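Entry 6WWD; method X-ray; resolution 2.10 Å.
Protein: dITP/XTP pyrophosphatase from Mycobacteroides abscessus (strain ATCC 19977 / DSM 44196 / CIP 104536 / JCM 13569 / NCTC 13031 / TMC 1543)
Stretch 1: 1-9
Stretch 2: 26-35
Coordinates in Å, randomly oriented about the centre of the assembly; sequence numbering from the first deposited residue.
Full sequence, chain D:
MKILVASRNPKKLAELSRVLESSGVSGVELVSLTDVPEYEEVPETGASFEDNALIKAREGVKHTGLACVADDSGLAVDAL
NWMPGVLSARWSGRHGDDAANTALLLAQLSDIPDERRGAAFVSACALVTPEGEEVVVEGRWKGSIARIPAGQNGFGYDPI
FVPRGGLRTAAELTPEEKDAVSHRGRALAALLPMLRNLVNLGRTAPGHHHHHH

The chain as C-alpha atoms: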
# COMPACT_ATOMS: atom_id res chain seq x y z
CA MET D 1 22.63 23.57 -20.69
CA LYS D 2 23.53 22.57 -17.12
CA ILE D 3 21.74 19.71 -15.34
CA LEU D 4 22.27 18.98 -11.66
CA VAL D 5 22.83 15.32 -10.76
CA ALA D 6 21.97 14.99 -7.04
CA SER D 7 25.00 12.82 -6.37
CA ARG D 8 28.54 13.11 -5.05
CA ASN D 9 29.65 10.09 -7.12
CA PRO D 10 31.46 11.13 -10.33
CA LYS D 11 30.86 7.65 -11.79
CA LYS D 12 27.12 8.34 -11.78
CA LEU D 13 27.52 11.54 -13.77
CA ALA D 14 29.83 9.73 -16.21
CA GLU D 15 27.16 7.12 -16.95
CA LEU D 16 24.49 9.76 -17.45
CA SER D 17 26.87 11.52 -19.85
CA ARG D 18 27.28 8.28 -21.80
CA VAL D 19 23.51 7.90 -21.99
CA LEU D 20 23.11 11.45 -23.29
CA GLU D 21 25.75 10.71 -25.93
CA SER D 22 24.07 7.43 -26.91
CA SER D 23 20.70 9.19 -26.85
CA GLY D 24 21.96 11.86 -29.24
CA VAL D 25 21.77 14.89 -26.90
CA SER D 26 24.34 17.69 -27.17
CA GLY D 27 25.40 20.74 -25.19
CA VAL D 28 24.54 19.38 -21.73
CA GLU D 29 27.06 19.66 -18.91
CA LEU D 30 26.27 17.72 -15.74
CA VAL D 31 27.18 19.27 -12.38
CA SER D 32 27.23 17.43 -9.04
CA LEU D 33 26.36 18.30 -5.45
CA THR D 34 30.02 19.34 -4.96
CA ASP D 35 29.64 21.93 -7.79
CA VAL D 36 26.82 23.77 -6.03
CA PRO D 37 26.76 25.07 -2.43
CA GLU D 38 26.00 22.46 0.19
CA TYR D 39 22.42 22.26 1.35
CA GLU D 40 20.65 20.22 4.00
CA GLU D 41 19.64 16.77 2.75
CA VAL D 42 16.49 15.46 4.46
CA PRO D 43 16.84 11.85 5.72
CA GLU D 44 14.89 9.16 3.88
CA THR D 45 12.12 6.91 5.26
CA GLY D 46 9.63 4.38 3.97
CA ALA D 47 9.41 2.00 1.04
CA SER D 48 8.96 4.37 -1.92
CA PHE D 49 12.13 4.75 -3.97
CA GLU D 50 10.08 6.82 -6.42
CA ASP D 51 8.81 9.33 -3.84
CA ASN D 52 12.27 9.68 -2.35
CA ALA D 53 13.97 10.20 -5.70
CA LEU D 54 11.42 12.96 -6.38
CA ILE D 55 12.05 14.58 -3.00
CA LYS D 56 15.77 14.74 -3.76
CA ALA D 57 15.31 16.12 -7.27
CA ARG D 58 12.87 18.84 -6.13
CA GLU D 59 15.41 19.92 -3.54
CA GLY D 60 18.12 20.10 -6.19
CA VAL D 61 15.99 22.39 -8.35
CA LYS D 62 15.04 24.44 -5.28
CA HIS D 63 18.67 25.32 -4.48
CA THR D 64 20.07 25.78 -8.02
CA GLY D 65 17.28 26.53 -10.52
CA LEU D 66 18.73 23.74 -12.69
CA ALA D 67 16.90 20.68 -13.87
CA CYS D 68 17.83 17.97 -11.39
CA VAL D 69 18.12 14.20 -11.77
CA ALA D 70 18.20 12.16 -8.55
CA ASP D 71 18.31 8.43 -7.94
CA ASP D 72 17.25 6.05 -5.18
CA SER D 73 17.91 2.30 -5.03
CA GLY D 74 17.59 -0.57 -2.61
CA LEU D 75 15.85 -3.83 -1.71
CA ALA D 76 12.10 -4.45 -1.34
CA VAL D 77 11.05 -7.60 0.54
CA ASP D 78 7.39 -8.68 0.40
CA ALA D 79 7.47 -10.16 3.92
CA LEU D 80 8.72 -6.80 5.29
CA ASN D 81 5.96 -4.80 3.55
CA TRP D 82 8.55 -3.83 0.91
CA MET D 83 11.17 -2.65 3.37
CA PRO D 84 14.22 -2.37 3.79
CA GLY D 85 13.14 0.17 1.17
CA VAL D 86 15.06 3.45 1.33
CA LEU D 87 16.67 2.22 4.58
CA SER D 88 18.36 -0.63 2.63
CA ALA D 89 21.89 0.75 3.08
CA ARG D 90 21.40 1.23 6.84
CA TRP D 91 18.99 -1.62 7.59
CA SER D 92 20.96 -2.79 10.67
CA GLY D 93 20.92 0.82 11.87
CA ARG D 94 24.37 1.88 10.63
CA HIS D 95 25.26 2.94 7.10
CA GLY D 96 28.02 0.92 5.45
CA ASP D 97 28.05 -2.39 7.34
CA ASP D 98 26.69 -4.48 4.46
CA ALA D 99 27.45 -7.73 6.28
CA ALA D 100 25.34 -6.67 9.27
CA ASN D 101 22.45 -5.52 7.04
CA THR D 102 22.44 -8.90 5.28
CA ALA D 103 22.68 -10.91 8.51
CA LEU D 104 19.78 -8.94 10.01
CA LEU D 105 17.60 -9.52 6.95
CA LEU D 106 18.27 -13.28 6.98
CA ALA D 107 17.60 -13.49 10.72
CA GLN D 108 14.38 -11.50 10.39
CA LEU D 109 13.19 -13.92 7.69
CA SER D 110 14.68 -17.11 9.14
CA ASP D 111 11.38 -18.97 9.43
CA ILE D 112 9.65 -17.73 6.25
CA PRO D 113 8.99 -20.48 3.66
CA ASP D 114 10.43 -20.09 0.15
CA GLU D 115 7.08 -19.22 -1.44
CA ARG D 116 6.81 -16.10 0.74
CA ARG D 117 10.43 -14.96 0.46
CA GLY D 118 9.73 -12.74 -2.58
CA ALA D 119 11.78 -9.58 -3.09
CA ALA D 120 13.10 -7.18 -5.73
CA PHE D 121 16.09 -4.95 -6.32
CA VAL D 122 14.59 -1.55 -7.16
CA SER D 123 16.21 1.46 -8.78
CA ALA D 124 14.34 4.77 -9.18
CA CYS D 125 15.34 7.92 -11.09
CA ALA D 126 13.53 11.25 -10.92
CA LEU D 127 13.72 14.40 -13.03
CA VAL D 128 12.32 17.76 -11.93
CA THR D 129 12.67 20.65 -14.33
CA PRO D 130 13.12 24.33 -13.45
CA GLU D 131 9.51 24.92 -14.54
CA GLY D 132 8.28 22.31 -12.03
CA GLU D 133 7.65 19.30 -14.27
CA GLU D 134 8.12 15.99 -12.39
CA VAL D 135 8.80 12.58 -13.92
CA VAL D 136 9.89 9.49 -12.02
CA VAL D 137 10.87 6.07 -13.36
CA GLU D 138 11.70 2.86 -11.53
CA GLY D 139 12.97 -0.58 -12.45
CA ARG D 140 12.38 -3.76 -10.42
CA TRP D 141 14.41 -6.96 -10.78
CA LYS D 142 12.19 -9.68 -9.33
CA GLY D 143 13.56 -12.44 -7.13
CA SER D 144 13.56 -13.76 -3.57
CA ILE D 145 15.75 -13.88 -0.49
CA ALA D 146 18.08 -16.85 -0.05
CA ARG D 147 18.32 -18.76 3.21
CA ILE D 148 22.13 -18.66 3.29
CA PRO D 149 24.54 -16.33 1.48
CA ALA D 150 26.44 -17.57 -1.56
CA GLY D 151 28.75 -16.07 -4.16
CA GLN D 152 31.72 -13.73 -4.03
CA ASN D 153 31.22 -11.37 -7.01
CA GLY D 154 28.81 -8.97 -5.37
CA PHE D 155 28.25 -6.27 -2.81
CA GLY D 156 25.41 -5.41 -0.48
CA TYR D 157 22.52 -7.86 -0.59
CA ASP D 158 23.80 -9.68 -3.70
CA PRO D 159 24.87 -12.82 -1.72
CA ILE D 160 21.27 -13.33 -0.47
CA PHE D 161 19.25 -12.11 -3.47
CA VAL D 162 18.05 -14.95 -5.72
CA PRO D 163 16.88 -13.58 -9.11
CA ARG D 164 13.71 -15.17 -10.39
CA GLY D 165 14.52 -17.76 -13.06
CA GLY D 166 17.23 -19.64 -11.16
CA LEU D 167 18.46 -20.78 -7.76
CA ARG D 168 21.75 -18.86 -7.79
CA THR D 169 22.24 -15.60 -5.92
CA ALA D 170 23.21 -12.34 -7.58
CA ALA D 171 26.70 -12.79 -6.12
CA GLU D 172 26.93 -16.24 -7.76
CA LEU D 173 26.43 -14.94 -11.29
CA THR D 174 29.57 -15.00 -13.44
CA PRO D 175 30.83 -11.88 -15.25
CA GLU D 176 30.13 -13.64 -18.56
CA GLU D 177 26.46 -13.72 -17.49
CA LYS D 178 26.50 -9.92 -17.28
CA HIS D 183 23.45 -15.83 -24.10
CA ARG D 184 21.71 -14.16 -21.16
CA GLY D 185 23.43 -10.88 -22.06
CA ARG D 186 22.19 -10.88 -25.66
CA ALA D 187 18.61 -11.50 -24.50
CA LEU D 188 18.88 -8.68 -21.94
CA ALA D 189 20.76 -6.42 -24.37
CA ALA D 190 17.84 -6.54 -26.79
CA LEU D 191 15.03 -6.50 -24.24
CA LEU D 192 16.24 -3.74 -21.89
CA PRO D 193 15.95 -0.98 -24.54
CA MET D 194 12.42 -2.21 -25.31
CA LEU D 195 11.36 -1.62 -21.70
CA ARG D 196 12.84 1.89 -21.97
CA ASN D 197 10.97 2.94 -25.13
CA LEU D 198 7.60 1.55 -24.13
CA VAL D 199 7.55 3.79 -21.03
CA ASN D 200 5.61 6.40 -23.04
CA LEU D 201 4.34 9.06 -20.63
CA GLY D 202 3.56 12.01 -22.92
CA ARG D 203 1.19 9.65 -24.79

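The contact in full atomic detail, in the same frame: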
# COMPACT_ATOMS: atom_id res chain seq x y z
N MET D 1 23.55 23.59 -21.81
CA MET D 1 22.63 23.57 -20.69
C MET D 1 23.20 22.76 -19.53
O MET D 1 23.73 21.67 -19.73
CB MET D 1 21.28 22.99 -21.13
CG MET D 1 20.51 22.26 -20.04
SD MET D 1 18.91 21.65 -20.61
CE MET D 1 18.02 23.20 -20.83
N LYS D 2 23.08 23.28 -18.30
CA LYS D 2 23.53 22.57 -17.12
C LYS D 2 22.37 21.80 -16.50
O LYS D 2 21.25 22.30 -16.43
CB LYS D 2 24.14 23.51 -16.08
CG LYS D 2 25.50 24.07 -16.48
CD LYS D 2 26.14 24.79 -15.32
CE LYS D 2 27.15 25.83 -15.78
NZ LYS D 2 27.37 26.88 -14.74
N ILE D 3 22.66 20.57 -16.07
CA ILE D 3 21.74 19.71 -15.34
C ILE D 3 22.41 19.26 -14.06
O ILE D 3 23.55 18.77 -14.09
CB ILE D 3 21.31 18.48 -16.17
CG1 ILE D 3 20.50 18.92 -17.40
CG2 ILE D 3 20.54 17.47 -15.30
CD1 ILE D 3 20.00 17.79 -18.23
N LEU D 4 21.74 19.44 -12.93
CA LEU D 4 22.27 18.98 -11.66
C LEU D 4 21.98 17.48 -11.47
O LEU D 4 20.82 17.05 -11.56
CB LEU D 4 21.68 19.80 -10.50
CG LEU D 4 22.02 19.32 -9.08
CD1 LEU D 4 23.52 19.48 -8.75
CD2 LEU D 4 21.17 20.07 -8.07
N VAL D 5 23.01 16.69 -11.24
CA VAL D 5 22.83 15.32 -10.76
C VAL D 5 23.02 15.32 -9.24
O VAL D 5 24.09 15.69 -8.74
CB VAL D 5 23.78 14.34 -11.45
CG1 VAL D 5 23.55 12.94 -10.90
CG2 VAL D 5 23.54 14.37 -12.96
N ALA D 6 21.97 14.95 -8.50
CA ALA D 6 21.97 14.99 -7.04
C ALA D 6 22.79 13.83 -6.48
O ALA D 6 22.30 12.93 -5.80
CB ALA D 6 20.56 14.98 -6.48
N SER D 7 24.08 13.87 -6.78
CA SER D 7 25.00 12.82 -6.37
C SER D 7 26.36 13.43 -6.12
O SER D 7 26.71 14.46 -6.70
CB SER D 7 25.10 11.74 -7.46
OG SER D 7 26.01 10.72 -7.09
N ARG D 8 27.13 12.79 -5.23
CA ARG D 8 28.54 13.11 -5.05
C ARG D 8 29.45 12.09 -5.73
O ARG D 8 30.67 12.15 -5.56
CB ARG D 8 28.89 13.18 -3.57
CG ARG D 8 28.11 14.23 -2.79
CD ARG D 8 28.46 14.18 -1.32
NE ARG D 8 28.01 15.38 -0.65
CZ ARG D 8 26.74 15.61 -0.28
NH1 ARG D 8 25.81 14.68 -0.49
NH2 ARG D 8 26.42 16.75 0.31
N ASN D 9 28.88 11.13 -6.46
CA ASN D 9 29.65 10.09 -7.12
C ASN D 9 29.93 10.48 -8.57
O ASN D 9 29.01 10.46 -9.40
CB ASN D 9 28.88 8.77 -7.07
CG ASN D 9 29.65 7.62 -7.69
OD1 ASN D 9 30.69 7.81 -8.34
ND2 ASN D 9 29.12 6.41 -7.51
N SER D 26 23.11 16.90 -27.12
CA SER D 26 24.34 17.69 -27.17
C SER D 26 24.22 18.88 -26.23
O SER D 26 23.14 19.24 -25.77
CB SER D 26 24.63 18.17 -28.60
OG SER D 26 23.57 18.98 -29.09
N GLY D 27 25.37 19.49 -25.95
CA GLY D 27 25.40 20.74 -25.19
C GLY D 27 24.79 20.66 -23.81
O GLY D 27 24.04 21.57 -23.41
N VAL D 28 25.08 19.59 -23.06
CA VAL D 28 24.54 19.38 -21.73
C VAL D 28 25.70 19.04 -20.81
O VAL D 28 26.27 17.95 -20.91
CB VAL D 28 23.49 18.26 -21.70
CG1 VAL D 28 23.05 17.99 -20.28
CG2 VAL D 28 22.30 18.64 -22.56
N GLU D 29 26.06 19.96 -19.92
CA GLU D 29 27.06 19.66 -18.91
C GLU D 29 26.38 19.32 -17.59
O GLU D 29 25.50 20.05 -17.12
CB GLU D 29 28.09 20.77 -18.72
CG GLU D 29 27.60 22.20 -18.70
CD GLU D 29 28.73 23.20 -18.98
OE1 GLU D 29 29.67 22.85 -19.74
OE2 GLU D 29 28.67 24.33 -18.45
N LEU D 30 26.76 18.18 -17.03
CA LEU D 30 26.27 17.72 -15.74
C LEU D 30 27.15 18.29 -14.64
O LEU D 30 28.37 18.33 -14.77
CB LEU D 30 26.33 16.19 -15.71
CG LEU D 30 25.63 15.53 -16.89
CD1 LEU D 30 25.71 14.03 -16.74
CD2 LEU D 30 24.18 16.00 -17.03
N VAL D 31 26.52 18.75 -13.57
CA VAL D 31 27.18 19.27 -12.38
C VAL D 31 26.69 18.41 -11.23
O VAL D 31 25.62 17.79 -11.31
CB VAL D 31 26.89 20.77 -12.13
CG1 VAL D 31 27.17 21.59 -13.39
CG2 VAL D 31 25.46 20.99 -11.67
N SER D 32 27.53 18.27 -10.20
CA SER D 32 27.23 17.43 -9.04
C SER D 32 26.92 18.29 -7.82
O SER D 32 26.96 19.52 -7.86
CB SER D 32 28.39 16.48 -8.74
OG SER D 32 29.40 17.19 -8.04
N LEU D 33 26.61 17.62 -6.71
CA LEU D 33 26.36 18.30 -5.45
C LEU D 33 27.60 19.03 -4.92
O LEU D 33 27.46 19.91 -4.07
CB LEU D 33 25.84 17.29 -4.42
CG LEU D 33 24.42 16.83 -4.76
CD1 LEU D 33 23.96 15.67 -3.87
CD2 LEU D 33 23.48 18.02 -4.62
N THR D 34 28.80 18.62 -5.33
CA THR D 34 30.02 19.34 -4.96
C THR D 34 30.27 20.58 -5.83
O THR D 34 31.17 21.36 -5.52
CB THR D 34 31.24 18.40 -5.01
OG1 THR D 34 31.49 17.98 -6.35
CG2 THR D 34 31.01 17.17 -4.14
N ASP D 35 29.53 20.75 -6.93
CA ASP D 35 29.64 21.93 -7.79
C ASP D 35 28.66 23.02 -7.41
O ASP D 35 28.67 24.09 -8.03
CB ASP D 35 29.40 21.54 -9.26
CG ASP D 35 30.35 20.47 -9.72
OD1 ASP D 35 31.57 20.70 -9.61
OD2 ASP D 35 29.89 19.40 -10.19
O HOH W 1 25.90 23.13 -21.09

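The two stretches lie side by side as neighbouring parallel β-strands, paired from Lys2 with Glu29 to Leu4 with Val31, whose axes come within 4.7 Å and diverge by 35°, a twist familiar from β-sheets. Lys2 pairs with Glu29, Ile3 with Leu30 and Leu4 with Val31, their CA atoms 4.9 to 5.0 Å apart. In a parallel ladder a residue on one strand bonds to two residues on the other, and that pattern appears here: Glu29 N donates to Met1 O (2.9 Å), and Glu29 O accepts from Ile3 N (3.1 Å). Ile3 O then takes a bond from Val31 N (3.0 Å), and Val31 O takes one from Val5 N (2.8 Å). The last two are nearly straight, whereas the bond to Met1 O is more bent. Between these bonds, CA-H groups approach the same carbonyls, as where Lys2 CA lies 3.2 Å from Glu29 O and Val28 CA 3.1 Å from Met1 O.

At the start of the chain, Met1 N donates to Gly27 O at 2.6 Å and also to a water at 2.5 Å from Met1 N, so the amino terminus is tied down beside the incoming strand. Gly27 has a positive phi, a conformation that glycine adopts readily because it lacks a CB. At the other end the ladder loosens: Val5 O turns to its own stretch and accepts from Ser7 N at 2.7 Å. The two stretches are joined again further on by a nearly straight bond from Leu33 N to Ser7 O (3.2 Å).

Side chains alternate between the two faces of the sheet. Ile3 and Leu30 share one face, where Ile3 CB meets Leu30 CD2 at 3.9 Å; Ile3 CD1 also reaches Val28 CG1 at 3.7 Å. Branched aliphatic residues suit such a place, since they fill space beside a strand without leaving polar groups unpaired. On the other face are Lys2, Glu29, Leu4 and Val31. Leu4 CD1 packs against Val31 CG2 at 3.8 Å, while the exposed Lys2 and Glu29 bring carbon and carboxylate together, Lys2 CE lying 3.4 Å from Glu29 OE2. The long methylene chain of Lys2 is itself apolar, and its CD rests 3.9 Å from Val31 CG1.

Beyond the strands, Leu33 points toward the first stretch and has the largest area covered by it. Its CD1 lies 3.4 Å from Ala6 C and 4.0 Å from Arg8 NH1, and its CD2 is 4.4 Å from Leu4 CD1. The small side chain of Ala6 points away, leaving its backbone open to this methyl contact.

Leu33 is held in position by a type I turn from Ser32 to Asp35, closed by Asp35 N donating to Ser32 O at 3.0 Å. Serine and aspartate suit this turn because their short polar side chains can bond within it: Asp35 OD2 accepts from Ser32 N (2.6 Å) and from Ser32 OG (3.1 Å), while Ser32 OG accepts from Thr34 OG1 (2.8 Å).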